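Local coordinates for protein putative sugar isomerase (Parabacteroides distasonis, PDB 3LMZ) that is probably a sugar isomerase or epimerase of the xylose isomerase-like TIM-barrel family, its exact substrate not established, at residues A[202-207]-A[243-248]. Sequence-based numbering, arbitrary orientation.
Sequences GIEIGR and IAESIG
Arg207 takes hold of the Glu245 carboxylate side-on, using NE and NH2, one for each oxygen. The shorter bond runs from Arg207 NH2 to Glu245 OE1 at 2.8 Å, received on the syn lone pair of that oxygen. Arg207 NE reaches Glu245 OE2 at 3.1 Å in a nearly straight bond, the oxygen close to the guanidinium plane. The two planes are nevertheless 39° apart, so the pairing is twisted rather than flat. Glu245 spans the gap because its CG stands anti to the backbone N (chi1 179°) and the chain beyond runs extended from the helix. Glu204 bends at chi2 and lays its CD 3.6 Å above the guanidinium, over the centre of one face. Its OE1 comes no closer than 3.7 Å to Arg207 NE, a long, purely charge-based pairing; the firmer partner of that oxygen is Lys234.

The next residue of the helix, Ser246, accepts the backbone N-H of Ile205 on its OG at 3.0 Å, almost straight at 169°, while being bonded itself to the Gly242 carbonyl. The Ser246 CB packs 3.7 Å from Ile205 CB, and the Ile205 side chain continues onto Leu230 of the barrel strand 227-230. A water donates to both Ile205 O and Glu245 OE2, joining the two halves of the contact.

The type II turn from Glu204 to Arg207, with Gly206 at a positive phi, brings these groups to the N-terminal part of helix 240-256, the last helix of the barrel. Lys251 of the second subunit pairs with Glu245 OE2 and the Arg41 carbonyl of that subunit with Arg207 NH2, which places the network in the dimer interface. Glu204 OE2 and Glu245 OE1 lie 4.5 Å apart; the positive charge of Arg207, close to both, with one lysine from each subunit, would offset that repulsion.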
ATOM      1  N   GLY A 202      -3.714 -12.303  11.427  1.00 14.67           N
ATOM      2  CA  GLY A 202      -3.584 -11.014  10.800  1.00 13.67           C
ATOM      3  C   GLY A 202      -2.879 -11.129   9.481  1.00 13.54           C
ATOM      4  O   GLY A 202      -1.985 -11.949   9.294  1.00 13.09           O
ATOM      5  N   ILE A 203      -3.233 -10.217   8.586  1.00 12.49           N
ATOM      6  CA  ILE A 203      -2.640 -10.160   7.257  1.00 11.83           C
ATOM      7  C   ILE A 203      -2.785  -8.741   6.721  1.00 12.15           C
ATOM      8  O   ILE A 203      -3.633  -8.004   7.180  1.00 13.57           O
ATOM      9  CB  ILE A 203      -3.253 -11.237   6.308  1.00 12.52           C
ATOM     10  CG1 ILE A 203      -2.391 -11.472   5.058  1.00 12.24           C
ATOM     11  CG2 ILE A 203      -4.741 -10.936   5.955  1.00 14.17           C
ATOM     12  CD1 ILE A 203      -2.810 -12.707   4.267  1.00 12.64           C
ATOM     13  N   GLU A 204      -2.042  -8.424   5.679  1.00 11.88           N
ATOM     14  CA  GLU A 204      -2.062  -7.108   5.042  1.00 12.55           C
ATOM     15  C   GLU A 204      -3.483  -6.837   4.560  1.00 13.69           C
ATOM     16  O   GLU A 204      -4.106  -7.715   4.000  1.00 13.50           O
ATOM     17  CB  GLU A 204      -1.081  -7.108   3.857  1.00 12.40           C
ATOM     18  CG  GLU A 204       0.350  -7.192   4.269  1.00 12.67           C
ATOM     19  CD  GLU A 204       0.907  -8.606   4.427  1.00 13.73           C
ATOM     20  OE1 GLU A 204       0.165  -9.599   4.624  1.00 13.95           O
ATOM     21  OE2 GLU A 204       2.176  -8.767   4.385  1.00 15.26           O
ATOM     22  N   ILE A 205      -3.941  -5.582   4.701  1.00 12.73           N
ATOM     23  CA  ILE A 205      -5.258  -5.187   4.266  1.00 12.38           C
ATOM     24  C   ILE A 205      -5.374  -5.428   2.776  1.00 13.55           C
ATOM     25  O   ILE A 205      -4.491  -5.051   1.975  1.00 14.48           O
ATOM     26  CB  ILE A 205      -5.566  -3.711   4.613  1.00 11.35           C
ATOM     27  CG1 ILE A 205      -5.781  -3.611   6.132  1.00 13.16           C
ATOM     28  CG2 ILE A 205      -6.761  -3.192   3.784  1.00 13.50           C
ATOM     29  CD1 ILE A 205      -6.141  -2.226   6.618  1.00 12.98           C
ATOM     30  N   GLY A 206      -6.459  -6.113   2.409  1.00 12.15           N
ATOM     31  CA  GLY A 206      -6.721  -6.495   1.033  1.00 14.67           C
ATOM     32  C   GLY A 206      -6.463  -7.963   0.748  1.00 14.19           C
ATOM     33  O   GLY A 206      -7.069  -8.521  -0.180  1.00 16.07           O
ATOM     34  N   ARG A 207      -5.540  -8.560   1.503  1.00 12.26           N
ATOM     35  CA  ARG A 207      -5.180  -9.979   1.349  1.00 13.93           C
ATOM     36  C   ARG A 207      -6.121 -10.919   2.078  1.00 14.49           C
ATOM     37  O   ARG A 207      -6.071 -12.124   1.847  1.00 14.33           O
ATOM     38  CB  ARG A 207      -3.745 -10.254   1.793  1.00 13.75           C
ATOM     39  CG  ARG A 207      -2.740  -9.507   1.038  1.00 12.88           C
ATOM     40  CD  ARG A 207      -1.356 -10.029   1.359  1.00 14.05           C
ATOM     41  NE  ARG A 207      -0.223  -9.204   0.939  1.00 13.20           N
ATOM     42  CZ  ARG A 207       1.023  -9.609   0.955  1.00 14.50           C
ATOM     43  NH1 ARG A 207       1.314 -10.878   1.228  1.00 15.03           N
ATOM     44  NH2 ARG A 207       1.939  -8.771   0.614  1.00 14.15           N
ATOM     45  N   ILE A 243       2.536  -2.547   7.029  1.00 12.08           N
ATOM     46  CA  ILE A 243       1.831  -1.305   7.401  1.00 12.67           C
ATOM     47  C   ILE A 243       1.569  -0.492   6.130  1.00 13.44           C
ATOM     48  O   ILE A 243       0.431  -0.113   5.812  1.00 13.14           O
ATOM     49  CB  ILE A 243       2.606  -0.469   8.434  1.00 12.93           C
ATOM     50  CG1 ILE A 243       2.635  -1.158   9.811  1.00 12.10           C
ATOM     51  CG2 ILE A 243       1.944   0.897   8.525  1.00 13.53           C
ATOM     52  CD1 ILE A 243       3.725  -0.568  10.729  1.00 13.81           C
ATOM     53  N   ALA A 244       2.603  -0.302   5.329  1.00 13.97           N
ATOM     54  CA  ALA A 244       2.490   0.602   4.137  1.00 14.33           C
ATOM     55  C   ALA A 244       1.627   0.018   3.042  1.00 12.40           C
ATOM     56  O   ALA A 244       0.772   0.704   2.509  1.00 13.96           O
ATOM     57  CB  ALA A 244       3.907   0.904   3.595  1.00 14.93           C
ATOM     58  N   GLU A 245       1.741  -1.307   2.818  1.00 11.62           N
ATOM     59  CA  GLU A 245       0.849  -1.944   1.850  1.00 10.88           C
ATOM     60  C   GLU A 245      -0.597  -1.837   2.304  1.00 12.08           C
ATOM     61  O   GLU A 245      -1.494  -1.533   1.526  1.00 13.09           O
ATOM     62  CB  GLU A 245       1.182  -3.432   1.677  1.00 13.15           C
ATOM     63  CG  GLU A 245       0.267  -4.157   0.682  1.00 13.83           C
ATOM     64  CD  GLU A 245       0.590  -5.635   0.471  1.00 14.35           C
ATOM     65  OE1 GLU A 245       1.747  -6.032   0.815  1.00 15.53           O
ATOM     66  OE2 GLU A 245      -0.293  -6.320  -0.088  1.00 13.99           O
ATOM     67  N   SER A 246      -0.852  -2.063   3.605  1.00 12.51           N
ATOM     68  CA  SER A 246      -2.204  -2.021   4.105  1.00 11.36           C
ATOM     69  C   SER A 246      -2.802  -0.610   3.957  1.00 10.66           C
ATOM     70  O   SER A 246      -4.001  -0.454   3.607  1.00 13.18           O
ATOM     71  CB  SER A 246      -2.212  -2.382   5.580  1.00 11.14           C
ATOM     72  OG  SER A 246      -1.851  -3.717   5.865  1.00 13.26           O
ATOM     73  N   ILE A 247      -2.012   0.430   4.228  1.00 11.82           N
ATOM     74  CA  ILE A 247      -2.426   1.809   4.098  1.00 13.13           C
ATOM     75  C   ILE A 247      -2.729   2.129   2.629  1.00 12.51           C
ATOM     76  O   ILE A 247      -3.739   2.793   2.299  1.00 13.88           O
ATOM     77  CB  ILE A 247      -1.387   2.765   4.756  1.00 12.92           C
ATOM     78  CG1 ILE A 247      -1.408   2.625   6.285  1.00 12.67           C
ATOM     79  CG2 ILE A 247      -1.615   4.191   4.258  1.00 13.28           C
ATOM     80  CD1 ILE A 247      -2.730   2.940   6.990  1.00 17.04           C
ATOM     81  N   GLY A 248      -1.860   1.708   1.728  1.00 12.64           N
ATOM     82  CA  GLY A 248      -2.139   1.918   0.315  1.00 12.14           C
ATOM     83  C   GLY A 248      -3.422   1.303  -0.169  1.00 12.92           C
ATOM     84  O   GLY A 248      -4.179   1.913  -0.859  1.00 12.80           O
TER
HETATM   85  O   HOH W   1      -2.964  -5.844  -0.370  1.00 15.11           O